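Local coordinates for protein GDNF family receptor alpha-3 (Homo sapiens, PDB 2GH0) that binds the growth factor artemin, which supports sensory and sympathetic neurons, and so leads to autophosphorylation and activation of the RET receptor, at residues Asp10-Phe15 against Glu79-Thr84; Lys14-Cys19 against Gln63-Cys68; Asn97-Arg102 against Gln175-Met180; Pro109-Arg114 against Gly147-Pro152; Thr120-Met125 against Pro189-Ala194. All blocks are in the same frame, centred on the assembly; numbering follows the deposited sequence.

Contact 1: Asp10-Phe15 against Glu79-Thr84; sequences DLCLKF and ERRRNT
The short helical segments 11-15 and 79-83 approach to 9.7 Å between axes at 46°, and come nearest at Cys12 and Arg81, whose CA atoms lie 6.4 Å apart. This is a helix pair of the first of the two helical, disulfide-rich GDNF/GAS1 domains in this chain. Arg80 makes the largest share: CG is anti to the backbone N and the chain runs extended to NE, so its aliphatic part lies across the first turn of helix 11-20. Its CD packs 3.6 Å from Cys12 CB, and Leu13 brings CD1 over one guanidinium face, offset toward the rim, 3.8 Å from Arg80 NH1. Beyond the two segments, Arg80 NH2 forms a salt bridge with an acidic side chain of the chain of another protein, presumably the bound artemin. Cys12 SG sits beside its own backbone N, which turns it toward Arg81 CB at 3.9 Å and lets it form the disulfide with Cys68. Arg81 bends at its third torsion and gives NH1 to the carbonyl of Cys68. The start of helix 11-20 is capped by Asp10: OD2 accepts from Leu13 N at 2.8 Å, met from above the carboxylate plane.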
# COMPACT_ATOMS: atom_id res chain seq x y z
N ASP C 10 24.09 -17.79 -30.51
CA ASP C 10 24.39 -17.38 -31.87
C ASP C 10 24.43 -15.85 -31.95
O ASP C 10 24.05 -15.15 -30.99
CB ASP C 10 23.38 -17.95 -32.85
CG ASP C 10 21.94 -17.45 -32.61
OD1 ASP C 10 21.04 -18.26 -32.28
OD2 ASP C 10 21.70 -16.26 -32.77
N LEU C 11 24.92 -15.33 -33.06
CA LEU C 11 25.15 -13.89 -33.13
C LEU C 11 23.85 -13.13 -33.34
O LEU C 11 23.74 -11.98 -32.97
CB LEU C 11 26.15 -13.52 -34.24
CG LEU C 11 27.56 -14.07 -33.95
CD1 LEU C 11 28.57 -13.53 -34.94
CD2 LEU C 11 27.99 -13.71 -32.56
N CYS C 12 22.85 -13.77 -33.93
CA CYS C 12 21.55 -13.08 -34.02
C CYS C 12 20.98 -12.78 -32.61
O CYS C 12 20.51 -11.69 -32.36
CB CYS C 12 20.56 -13.88 -34.85
SG CYS C 12 21.01 -13.68 -36.64
N LEU C 13 21.09 -13.74 -31.70
CA LEU C 13 20.69 -13.55 -30.31
C LEU C 13 21.56 -12.46 -29.68
O LEU C 13 21.05 -11.56 -29.04
CB LEU C 13 20.79 -14.86 -29.49
CG LEU C 13 20.44 -14.75 -27.99
CD1 LEU C 13 19.10 -14.02 -27.73
CD2 LEU C 13 20.43 -16.11 -27.31
N LYS C 14 22.88 -12.58 -29.83
CA LYS C 14 23.77 -11.54 -29.28
C LYS C 14 23.44 -10.12 -29.77
O LYS C 14 23.42 -9.15 -28.97
CB LYS C 14 25.25 -11.89 -29.52
CG LYS C 14 25.72 -13.07 -28.70
CD LYS C 14 27.20 -13.34 -29.06
CE LYS C 14 27.82 -14.52 -28.31
NZ LYS C 14 29.34 -14.33 -28.16
N PHE C 15 23.21 -9.96 -31.08
CA PHE C 15 22.81 -8.63 -31.57
C PHE C 15 21.45 -8.10 -31.11
O PHE C 15 21.29 -6.89 -30.94
CB PHE C 15 22.93 -8.52 -33.09
CG PHE C 15 24.36 -8.37 -33.54
CD1 PHE C 15 25.08 -9.48 -33.99
CD2 PHE C 15 24.96 -7.13 -33.50
CE1 PHE C 15 26.42 -9.38 -34.40
CE2 PHE C 15 26.31 -6.99 -33.88
CZ PHE C 15 27.05 -8.12 -34.34
N GLU C 79 16.36 -19.02 -38.31
CA GLU C 79 14.95 -18.89 -37.99
C GLU C 79 14.73 -17.63 -37.15
O GLU C 79 13.79 -16.89 -37.36
CB GLU C 79 14.39 -20.10 -37.23
CG GLU C 79 12.92 -20.05 -36.93
CD GLU C 79 12.38 -21.31 -36.20
OE1 GLU C 79 13.18 -22.24 -35.93
OE2 GLU C 79 11.16 -21.35 -35.90
N ARG C 80 15.60 -17.40 -36.17
CA ARG C 80 15.52 -16.12 -35.42
C ARG C 80 15.61 -14.94 -36.37
O ARG C 80 14.74 -14.06 -36.36
CB ARG C 80 16.64 -16.04 -34.38
CG ARG C 80 16.76 -14.65 -33.82
CD ARG C 80 17.72 -14.60 -32.68
NE ARG C 80 17.19 -13.47 -31.97
CZ ARG C 80 16.46 -13.52 -30.87
NH1 ARG C 80 16.25 -14.64 -30.17
NH2 ARG C 80 16.03 -12.38 -30.44
N ARG C 81 16.61 -14.95 -37.24
CA ARG C 81 16.79 -13.83 -38.19
C ARG C 81 15.59 -13.63 -39.07
O ARG C 81 15.13 -12.49 -39.26
CB ARG C 81 17.97 -14.07 -39.13
CG ARG C 81 18.32 -12.89 -40.00
CD ARG C 81 19.67 -13.16 -40.67
NE ARG C 81 19.57 -14.36 -41.52
CZ ARG C 81 20.62 -15.01 -41.97
NH1 ARG C 81 21.88 -14.61 -41.65
NH2 ARG C 81 20.45 -16.06 -42.75
N ARG C 82 15.04 -14.74 -39.59
CA ARG C 82 13.85 -14.67 -40.48
C ARG C 82 12.57 -14.17 -39.77
O ARG C 82 11.61 -13.64 -40.40
CB ARG C 82 13.62 -16.09 -41.09
CG ARG C 82 12.71 -16.14 -42.27
CD ARG C 82 12.57 -17.60 -42.75
NE ARG C 82 11.97 -18.51 -41.80
CZ ARG C 82 10.66 -18.53 -41.54
NH1 ARG C 82 9.85 -17.68 -42.17
NH2 ARG C 82 10.15 -19.38 -40.64
N ASN C 83 12.49 -14.39 -38.46
CA ASN C 83 11.31 -13.93 -37.70
C ASN C 83 11.44 -12.68 -36.88
O ASN C 83 10.48 -12.28 -36.18
CB ASN C 83 10.81 -15.07 -36.83
CG ASN C 83 10.20 -16.19 -37.68
OD1 ASN C 83 9.07 -16.05 -38.14
ND2 ASN C 83 10.98 -17.23 -38.00
N THR C 84 12.62 -12.06 -36.99
CA THR C 84 12.92 -10.84 -36.28
C THR C 84 11.92 -9.72 -36.50
O THR C 84 11.58 -9.03 -35.52
CB THR C 84 14.40 -10.43 -36.47
OG1 THR C 84 15.21 -11.39 -35.80
CG2 THR C 84 14.68 -9.04 -35.90

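Contact 2: Lys14-Cys19 against Gln63-Cys68; sequences KFAMLC and QGLLLC
Helix 11-20 lies against the C-terminal end of helix 59-66 in the first GDNF/GAS1 domain of this chain, and a glycine lets the two backbones come close: the CA atoms of Ala16 and Leu65 are 5.2 Å apart. Phe15 holds CG beside its backbone N, anti to the carbonyl carbon (chi1 -76°), and so lays CB and the ring against Gly64. Phe15 CB is 3.1 Å from Gly64 O, a tight approach, while its CD2 rests 3.7 Å from Gly64 CA. A CB on Gly64 would stand 2.9 Å from Phe15 CD2 and clash. Farther round, Phe15 CD1 meets Cys68 CB at 4.3 Å, where the chain has left the helix through an inverse gamma turn centred on Leu67. The next residue on each helix makes the second contact: Leu65 CD1 lies on Ala16, 3.7 Å from Ala16 CA. Beyond the two segments, Phe15 meets the ring of Phe206 edge to face, and Leu65 also packs on Phe53 and on Arg29 and Tyr32 of helix 23-35. An alanine in place of Phe15 would probably loosen this junction, since the ring that lies on Gly64 and Cys68 and meets Phe206 would be lost. With no hydrogen bond crossing between the segments, the seam rests on van der Waals fit, including the carbonyl of Gly64 against Phe15, and that fit depends on the missing side chain of the glycine.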
# COMPACT_ATOMS: atom_id res chain seq x y z
N LYS C 14 22.88 -12.58 -29.83
CA LYS C 14 23.77 -11.54 -29.28
C LYS C 14 23.44 -10.12 -29.77
O LYS C 14 23.42 -9.15 -28.97
CB LYS C 14 25.25 -11.89 -29.52
CG LYS C 14 25.72 -13.07 -28.70
CD LYS C 14 27.20 -13.34 -29.06
CE LYS C 14 27.82 -14.52 -28.31
NZ LYS C 14 29.34 -14.33 -28.16
N PHE C 15 23.21 -9.96 -31.08
CA PHE C 15 22.81 -8.63 -31.57
C PHE C 15 21.45 -8.10 -31.11
O PHE C 15 21.29 -6.89 -30.94
CB PHE C 15 22.93 -8.52 -33.09
CG PHE C 15 24.36 -8.37 -33.54
CD1 PHE C 15 25.08 -9.48 -33.99
CD2 PHE C 15 24.96 -7.13 -33.50
CE1 PHE C 15 26.42 -9.38 -34.40
CE2 PHE C 15 26.31 -6.99 -33.88
CZ PHE C 15 27.05 -8.12 -34.34
N ALA C 16 20.50 -9.00 -30.92
CA ALA C 16 19.21 -8.64 -30.27
C ALA C 16 19.52 -8.08 -28.91
O ALA C 16 19.00 -7.07 -28.50
CB ALA C 16 18.27 -9.87 -30.16
N MET C 17 20.38 -8.76 -28.19
CA MET C 17 20.70 -8.31 -26.83
C MET C 17 21.52 -7.00 -26.76
O MET C 17 21.37 -6.22 -25.78
CB MET C 17 21.35 -9.46 -26.07
CG MET C 17 20.36 -10.64 -25.85
SD MET C 17 18.81 -10.19 -25.01
CE MET C 17 17.67 -9.91 -26.34
N LEU C 18 22.39 -6.73 -27.75
CA LEU C 18 23.02 -5.39 -27.85
C LEU C 18 22.01 -4.29 -27.95
O LEU C 18 22.16 -3.20 -27.42
CB LEU C 18 23.91 -5.30 -29.07
CG LEU C 18 25.39 -5.46 -29.12
CD1 LEU C 18 25.81 -5.00 -30.56
CD2 LEU C 18 26.11 -4.67 -28.00
N CYS C 19 20.93 -4.54 -28.67
CA CYS C 19 19.81 -3.58 -28.75
C CYS C 19 19.16 -3.41 -27.37
O CYS C 19 18.88 -2.28 -26.91
CB CYS C 19 18.78 -4.11 -29.80
SG CYS C 19 17.24 -3.07 -30.04
N GLN C 63 20.72 -2.42 -37.95
CA GLN C 63 21.37 -3.37 -38.91
C GLN C 63 21.98 -4.56 -38.21
O GLN C 63 21.98 -5.65 -38.76
CB GLN C 63 22.46 -2.58 -39.68
CG GLN C 63 21.65 -1.57 -40.61
CD GLN C 63 22.50 -0.65 -41.41
OE1 GLN C 63 23.71 -0.84 -41.51
NE2 GLN C 63 21.87 0.36 -42.02
N GLY C 64 22.43 -4.39 -36.98
CA GLY C 64 22.93 -5.53 -36.19
C GLY C 64 21.77 -6.50 -35.89
O GLY C 64 21.94 -7.74 -35.96
N LEU C 65 20.64 -5.93 -35.54
CA LEU C 65 19.48 -6.71 -35.14
C LEU C 65 19.03 -7.63 -36.33
O LEU C 65 18.73 -8.84 -36.21
CB LEU C 65 18.34 -5.73 -34.79
CG LEU C 65 17.05 -6.46 -34.35
CD1 LEU C 65 17.27 -7.25 -33.06
CD2 LEU C 65 15.81 -5.55 -34.25
N LEU C 66 18.93 -7.01 -37.49
CA LEU C 66 18.35 -7.74 -38.64
C LEU C 66 19.36 -8.41 -39.54
O LEU C 66 19.11 -9.57 -40.00
CB LEU C 66 17.51 -6.73 -39.42
CG LEU C 66 16.65 -7.35 -40.55
CD1 LEU C 66 15.77 -8.42 -40.04
CD2 LEU C 66 15.77 -6.20 -41.19
N LEU C 67 20.52 -7.78 -39.77
CA LEU C 67 21.54 -8.27 -40.74
C LEU C 67 22.58 -9.02 -40.01
O LEU C 67 23.75 -8.78 -40.15
CB LEU C 67 22.15 -7.16 -41.61
CG LEU C 67 21.10 -6.27 -42.31
CD1 LEU C 67 21.68 -5.11 -43.15
CD2 LEU C 67 20.11 -7.09 -43.14
N CYS C 68 22.12 -10.00 -39.24
CA CYS C 68 23.02 -10.71 -38.31
C CYS C 68 23.47 -12.00 -38.96
O CYS C 68 22.68 -12.67 -39.76
CB CYS C 68 22.34 -10.92 -36.94
SG CYS C 68 20.71 -11.72 -37.06

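Contact 3: Asn97-Arg102 against Gln175-Met180; sequences NCLELR and QEECEM
Arg102 and Glu177 both hold CG anti to the backbone N, but Arg102 then bends at its third torsion (chi3 53°) while Glu177 stays extended, so the two chains cross at about a right angle and meet at their tips. Arg102 NH2 donates to Glu177 OE2 at 2.9 Å, N-H...O 152°, in a salt bridge. The acceptor lies in the guanidinium plane, at its edge; the donor, by contrast, stands above the carboxylate plane, and a single nitrogen makes the bond. Deeper in, Leu99 lies against Cys178, CD1 4.0 Å from Cys178 CB and CD2 4.0 Å from Cys178 CA. Cys178 turns SG anti to its backbone N, which leaves it 3.7 Å from Cys98 CB. Neither sulfur bonds the other: Cys98 is joined to Cys166 and Cys178 to Cys168, so two disulfides lie side by side. Asn97 N-caps helix 98-106, its OD1 accepting from Leu99 N at 3.0 Å, and gives ND2 to Ser171 OG. The short helical segments cross at 64°, with the cysteines in the middle and the salt bridge at the side, consistent with the helical, disulfide-braced build of the second GDNF/GAS1 domain of this chain.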
# COMPACT_ATOMS: atom_id res chain seq x y z
N ASN C 97 0.15 -10.73 -56.38
CA ASN C 97 1.02 -10.48 -57.52
C ASN C 97 1.95 -9.30 -57.20
O ASN C 97 1.55 -8.32 -56.52
CB ASN C 97 0.19 -10.23 -58.78
CG ASN C 97 1.04 -9.99 -59.98
OD1 ASN C 97 1.42 -8.85 -60.21
ND2 ASN C 97 1.34 -11.05 -60.76
N CYS C 98 3.20 -9.38 -57.61
CA CYS C 98 4.12 -8.28 -57.19
C CYS C 98 3.71 -6.89 -57.69
O CYS C 98 3.96 -5.90 -56.97
CB CYS C 98 5.52 -8.54 -57.68
SG CYS C 98 6.29 -9.99 -56.88
N LEU C 99 3.18 -6.85 -58.92
CA LEU C 99 2.72 -5.60 -59.59
C LEU C 99 1.49 -4.99 -58.92
O LEU C 99 1.41 -3.77 -58.81
CB LEU C 99 2.45 -5.82 -61.09
CG LEU C 99 3.69 -6.25 -61.89
CD1 LEU C 99 3.26 -6.60 -63.29
CD2 LEU C 99 4.81 -5.18 -61.81
N GLU C 100 0.53 -5.83 -58.51
CA GLU C 100 -0.52 -5.38 -57.53
C GLU C 100 -0.05 -4.83 -56.20
O GLU C 100 -0.56 -3.82 -55.70
CB GLU C 100 -1.46 -6.56 -57.28
CG GLU C 100 -2.22 -6.81 -58.55
CD GLU C 100 -2.70 -5.48 -59.13
OE1 GLU C 100 -3.34 -4.74 -58.28
OE2 GLU C 100 -2.48 -5.21 -60.40
N LEU C 101 0.88 -5.52 -55.57
CA LEU C 101 1.51 -5.01 -54.36
C LEU C 101 2.17 -3.61 -54.52
O LEU C 101 1.98 -2.71 -53.67
CB LEU C 101 2.57 -6.04 -53.92
CG LEU C 101 3.10 -5.94 -52.49
CD1 LEU C 101 1.94 -5.95 -51.41
CD2 LEU C 101 4.19 -7.03 -52.21
N ARG C 102 3.00 -3.44 -55.56
CA ARG C 102 3.57 -2.11 -55.86
C ARG C 102 2.50 -1.05 -56.07
O ARG C 102 2.68 0.10 -55.70
CB ARG C 102 4.41 -2.15 -57.13
CG ARG C 102 5.35 -0.93 -57.24
CD ARG C 102 6.30 -0.98 -58.47
NE ARG C 102 5.51 -1.19 -59.70
CZ ARG C 102 6.05 -1.46 -60.89
NH1 ARG C 102 7.36 -1.46 -61.02
NH2 ARG C 102 5.28 -1.66 -61.97
N GLN C 175 4.55 -10.67 -67.33
CA GLN C 175 5.50 -11.51 -66.63
C GLN C 175 6.87 -10.84 -66.45
O GLN C 175 7.43 -10.81 -65.33
CB GLN C 175 5.63 -12.84 -67.37
CG GLN C 175 6.58 -13.81 -66.60
CD GLN C 175 5.90 -14.43 -65.38
OE1 GLN C 175 4.67 -14.59 -65.35
NE2 GLN C 175 6.70 -14.85 -64.40
N GLU C 176 7.43 -10.28 -67.52
CA GLU C 176 8.78 -9.71 -67.37
C GLU C 176 8.82 -8.48 -66.45
O GLU C 176 9.78 -8.28 -65.75
CB GLU C 176 9.42 -9.39 -68.70
CG GLU C 176 9.66 -10.64 -69.54
CD GLU C 176 10.12 -10.34 -70.98
OE1 GLU C 176 9.33 -9.82 -71.84
OE2 GLU C 176 11.29 -10.69 -71.25
N GLU C 177 7.81 -7.62 -66.54
CA GLU C 177 7.79 -6.44 -65.71
C GLU C 177 7.73 -6.90 -64.28
O GLU C 177 8.36 -6.31 -63.41
CB GLU C 177 6.58 -5.57 -66.01
CG GLU C 177 6.79 -4.18 -65.42
CD GLU C 177 5.58 -3.25 -65.50
OE1 GLU C 177 4.64 -3.50 -66.29
OE2 GLU C 177 5.60 -2.26 -64.74
N CYS C 178 7.01 -7.99 -64.04
CA CYS C 178 6.86 -8.48 -62.66
C CYS C 178 8.18 -8.99 -62.16
O CYS C 178 8.56 -8.73 -61.03
CB CYS C 178 5.83 -9.61 -62.61
SG CYS C 178 5.38 -10.15 -60.97
N GLU C 179 8.87 -9.76 -63.00
CA GLU C 179 10.12 -10.44 -62.54
C GLU C 179 11.19 -9.38 -62.28
O GLU C 179 12.04 -9.51 -61.43
CB GLU C 179 10.60 -11.39 -63.64
CG GLU C 179 9.81 -12.71 -63.75
CD GLU C 179 10.19 -13.59 -64.94
OE1 GLU C 179 10.90 -13.10 -65.87
OE2 GLU C 179 9.68 -14.75 -65.03
N MET C 180 11.19 -8.35 -63.10
CA MET C 180 12.09 -7.20 -62.90
C MET C 180 11.94 -6.57 -61.52
O MET C 180 12.92 -6.35 -60.84
CB MET C 180 11.79 -6.18 -63.99
CG MET C 180 12.37 -4.82 -63.70
SD MET C 180 14.15 -4.77 -63.84
CE MET C 180 14.17 -4.86 -65.57

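Contact 4: Pro109-Arg114 against Gly147-Pro152; sequences PLCRSR and GTAMTP
Cys111 overlaps Thr148 and Met150 with its sulfur, SG anti to the backbone N: SG is 3.7 Å from Thr148 CB and 3.8 Å from Met150 CG. Here the helix and the turn are closest, with the CA atoms of Cys111 and Thr148 5.7 Å apart. Thr148 sets OG1 between its backbone N and carbonyl carbon (chi1 68°), the crowded position, where it accepts from Met150 N at 2.9 Å in an ST turn and also bonds the carbonyl of Leu145. CG2 is left to lie 4.3 Å from Arg114 CG, the aliphatic part of a side chain whose NH1 goes to the carbonyl of Gly144. The turn is tied once more by Thr151, whose OG1 donates to Thr148 O at 2.8 Å, in the carbonyl plane and on a lone pair, and accepts from Gly147 N. An alanine at Thr148 would remove OG1 and CG2, and would probably loosen the turn by losing both its hydrogen bonds and the packing on Arg114. Cys111 is held by its disulfide to Cys105, so this sulfur also ties helix 109-121 to helix 98-106. The loop, which runs on from helix 135-143 toward strand 152-154, packs on helix 109-121, with Met150 reaching Leu181 of helix 175-186 and Thr148 touching Leu51 of helix 43-56.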
# COMPACT_ATOMS: atom_id res chain seq x y z
N PRO C 109 1.65 7.90 -50.16
CA PRO C 109 2.87 8.69 -50.36
C PRO C 109 4.17 8.22 -49.65
O PRO C 109 5.25 8.28 -50.27
CB PRO C 109 2.46 10.07 -49.85
CG PRO C 109 0.94 10.14 -50.16
CD PRO C 109 0.49 8.76 -49.80
N LEU C 110 4.09 7.80 -48.37
CA LEU C 110 5.28 7.25 -47.66
C LEU C 110 5.90 6.05 -48.34
O LEU C 110 7.14 5.96 -48.49
CB LEU C 110 4.94 6.87 -46.20
CG LEU C 110 6.09 6.27 -45.34
CD1 LEU C 110 7.25 7.22 -45.31
CD2 LEU C 110 5.64 6.07 -43.88
N CYS C 111 5.08 5.05 -48.64
CA CYS C 111 5.60 3.83 -49.32
C CYS C 111 6.21 4.17 -50.67
O CYS C 111 7.29 3.72 -50.97
CB CYS C 111 4.54 2.77 -49.47
SG CYS C 111 5.23 1.23 -50.17
N ARG C 112 5.52 4.99 -51.49
CA ARG C 112 6.13 5.38 -52.78
C ARG C 112 7.57 5.96 -52.60
O ARG C 112 8.53 5.57 -53.29
CB ARG C 112 5.24 6.37 -53.55
CG ARG C 112 5.90 6.68 -54.93
CD ARG C 112 5.25 7.83 -55.63
NE ARG C 112 3.93 7.49 -56.12
CZ ARG C 112 3.64 6.89 -57.29
NH1 ARG C 112 4.59 6.46 -58.13
NH2 ARG C 112 2.37 6.69 -57.59
N SER C 113 7.69 6.90 -51.66
CA SER C 113 8.98 7.52 -51.33
C SER C 113 10.07 6.53 -50.85
O SER C 113 11.24 6.64 -51.24
CB SER C 113 8.71 8.63 -50.30
OG SER C 113 9.89 9.23 -49.80
N ARG C 114 9.70 5.56 -50.02
CA ARG C 114 10.66 4.52 -49.56
C ARG C 114 11.10 3.66 -50.70
O ARG C 114 12.29 3.25 -50.76
CB ARG C 114 10.07 3.69 -48.44
CG ARG C 114 9.65 4.63 -47.22
CD ARG C 114 10.98 5.12 -46.52
NE ARG C 114 10.71 6.07 -45.43
CZ ARG C 114 10.50 5.69 -44.17
NH1 ARG C 114 10.55 4.41 -43.89
NH2 ARG C 114 10.29 6.57 -43.18
N GLY C 147 7.88 -2.46 -42.80
CA GLY C 147 6.70 -1.76 -42.28
C GLY C 147 5.84 -1.10 -43.38
O GLY C 147 4.75 -0.55 -43.08
N THR C 148 6.31 -1.09 -44.63
CA THR C 148 5.47 -0.60 -45.74
C THR C 148 4.74 -1.78 -46.39
O THR C 148 4.93 -2.93 -46.00
CB THR C 148 6.31 0.08 -46.84
OG1 THR C 148 7.14 -0.91 -47.50
CG2 THR C 148 7.16 1.25 -46.30
N ALA C 149 3.90 -1.50 -47.39
CA ALA C 149 3.33 -2.58 -48.18
C ALA C 149 4.43 -3.40 -48.87
O ALA C 149 4.22 -4.59 -49.16
CB ALA C 149 2.32 -2.04 -49.23
N MET C 150 5.59 -2.81 -49.14
CA MET C 150 6.65 -3.53 -49.81
C MET C 150 7.68 -4.05 -48.83
O MET C 150 8.87 -3.88 -49.10
CB MET C 150 7.41 -2.62 -50.78
CG MET C 150 6.55 -1.95 -51.85
SD MET C 150 6.03 -3.05 -53.12
CE MET C 150 7.30 -2.98 -54.35
N THR C 151 7.27 -4.75 -47.77
CA THR C 151 8.25 -5.16 -46.72
C THR C 151 9.03 -6.34 -47.22
O THR C 151 8.42 -7.38 -47.57
CB THR C 151 7.52 -5.51 -45.35
OG1 THR C 151 7.03 -4.29 -44.80
CG2 THR C 151 8.46 -6.20 -44.34
N PRO C 152 10.37 -6.21 -47.30
CA PRO C 152 11.22 -7.34 -47.67
C PRO C 152 11.63 -8.21 -46.47
O PRO C 152 11.61 -7.73 -45.27
CB PRO C 152 12.47 -6.63 -48.23
CG PRO C 152 12.61 -5.41 -47.44
CD PRO C 152 11.19 -4.99 -47.07

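Contact 5: Thr120-Met125 against Pro189-Ala194; sequences THCHPM and PCLTEA
Cys190 is the bump of this contact, and the chain leaving helix 109-121 provides the hollow. With SG anti to the backbone N, the sulfur noses into the bend at Cys122, 3.5 Å from Cys122 O and 3.6 Å from Cys122 CA, with His121 O to one side at 4.0 Å. The rest of the hollow is closed by Pro124, which comes in from the other end of the bend: its CA lies 4.0 Å from Cys190 CB. The Pro124 ring then works as a second bump, its CB fitting between the two residues that open helix 189-205, 3.9 Å from Pro189 CG and 4.1 Å from Cys190 CB. At the far side Leu191 touches more lightly, CD1 reaching Cys122 SG at 4.5 Å. No hydrogen bond joins the segments, and the contact rests on fit. Neither cysteine bonds the other, for Cys122 pairs with Cys138 and Cys190 with Cys131, so each belongs to a different disulfide. The contact thus lies where the end of helix 109-121 meets the first turn of helix 189-205, beside helix 135-143, whose Cys138, Tyr142 and Leu139 touch Cys190, Leu191 and Ala194 respectively.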
# COMPACT_ATOMS: atom_id res chain seq x y z
N THR C 120 16.96 4.09 -55.96
CA THR C 120 18.02 5.10 -56.13
C THR C 120 19.34 4.57 -55.54
O THR C 120 20.39 4.66 -56.18
CB THR C 120 17.64 6.41 -55.46
OG1 THR C 120 16.49 6.95 -56.15
CG2 THR C 120 18.76 7.47 -55.51
N HIS C 121 19.29 3.98 -54.36
CA HIS C 121 20.54 3.63 -53.69
C HIS C 121 20.99 2.19 -53.93
O HIS C 121 22.20 1.92 -53.92
CB HIS C 121 20.46 3.93 -52.21
CG HIS C 121 20.33 5.40 -51.92
ND1 HIS C 121 19.11 6.02 -51.68
CD2 HIS C 121 21.25 6.39 -51.91
CE1 HIS C 121 19.30 7.32 -51.49
NE2 HIS C 121 20.59 7.56 -51.60
N CYS C 122 20.03 1.30 -54.19
CA CYS C 122 20.34 -0.10 -54.34
C CYS C 122 20.38 -0.54 -55.78
O CYS C 122 20.45 -1.73 -56.02
CB CYS C 122 19.38 -0.99 -53.56
SG CYS C 122 19.43 -0.72 -51.77
N HIS C 123 20.40 0.41 -56.73
CA HIS C 123 20.49 0.02 -58.15
C HIS C 123 21.94 -0.35 -58.48
O HIS C 123 22.83 0.47 -58.21
CB HIS C 123 20.04 1.18 -59.03
CG HIS C 123 20.18 0.93 -60.50
ND1 HIS C 123 19.42 -0.00 -61.17
CD2 HIS C 123 20.99 1.49 -61.43
CE1 HIS C 123 19.78 -0.03 -62.45
NE2 HIS C 123 20.72 0.88 -62.63
N PRO C 124 22.20 -1.56 -59.05
CA PRO C 124 23.63 -1.87 -59.38
C PRO C 124 24.13 -1.05 -60.57
O PRO C 124 23.44 -0.96 -61.58
CB PRO C 124 23.60 -3.40 -59.66
CG PRO C 124 22.16 -3.71 -60.06
CD PRO C 124 21.30 -2.71 -59.30
N MET C 125 25.28 -0.41 -60.43
CA MET C 125 25.87 0.41 -61.48
C MET C 125 26.68 -0.44 -62.45
O MET C 125 27.08 0.03 -63.47
CB MET C 125 26.84 1.41 -60.86
CG MET C 125 26.14 2.56 -60.16
SD MET C 125 24.93 3.49 -61.20
CE MET C 125 26.08 4.30 -62.30
N PRO C 189 22.88 -7.81 -57.15
CA PRO C 189 24.21 -7.95 -56.59
C PRO C 189 24.64 -6.81 -55.68
O PRO C 189 25.46 -7.02 -54.79
CB PRO C 189 25.11 -8.00 -57.87
CG PRO C 189 24.36 -7.18 -58.87
CD PRO C 189 22.92 -7.72 -58.63
N CYS C 190 24.10 -5.62 -55.89
CA CYS C 190 24.46 -4.46 -55.03
C CYS C 190 23.94 -4.75 -53.62
O CYS C 190 24.67 -4.64 -52.60
CB CYS C 190 23.85 -3.13 -55.61
SG CYS C 190 23.50 -1.87 -54.26
N LEU C 191 22.67 -5.15 -53.54
CA LEU C 191 22.03 -5.42 -52.28
C LEU C 191 22.67 -6.63 -51.60
O LEU C 191 22.96 -6.64 -50.40
CB LEU C 191 20.52 -5.62 -52.48
CG LEU C 191 19.78 -6.06 -51.18
CD1 LEU C 191 19.85 -4.89 -50.24
CD2 LEU C 191 18.30 -6.26 -51.50
N THR C 192 22.92 -7.68 -52.39
CA THR C 192 23.58 -8.86 -51.85
C THR C 192 24.95 -8.59 -51.28
O THR C 192 25.28 -9.09 -50.21
CB THR C 192 23.69 -9.92 -52.96
OG1 THR C 192 22.34 -10.24 -53.33
CG2 THR C 192 24.36 -11.16 -52.42
N GLU C 193 25.76 -7.81 -51.99
CA GLU C 193 27.08 -7.51 -51.53
C GLU C 193 27.06 -6.59 -50.30
O GLU C 193 27.87 -6.77 -49.39
CB GLU C 193 27.92 -6.91 -52.65
CG GLU C 193 28.39 -8.00 -53.65
CD GLU C 193 28.85 -9.34 -52.92
OE1 GLU C 193 29.81 -9.32 -52.08
OE2 GLU C 193 28.18 -10.39 -53.10
N ALA C 194 26.17 -5.62 -50.27
CA ALA C 194 26.03 -4.71 -49.14
C ALA C 194 25.65 -5.49 -47.88
O ALA C 194 26.22 -5.29 -46.78
CB ALA C 194 24.93 -3.65 -49.47

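How the contacts relate
Contacts 1 and 2 form one unit in the first GDNF/GAS1 domain of this chain: they share helix 11-20, their centres are 7 Å apart, and the Cys12-Cys68 disulfide (SG to SG 2.0 Å) joins them. Contacts 3 and 4 belong to the second such domain, with centres 15 Å apart, touching where Arg102 CA meets Met150 SD at 3.8 Å. Contact 5 shares helix 109-121 with contact 4, and its segments alternate along the chain with those of contacts 3 and 4. Between the two groups, contact 2 comes within about 6 Å, nearest atoms, of contacts 4 and 5. Among the five, contacts 1 and 2 are the ones reached by another protein's chain, chiefly at contact 1.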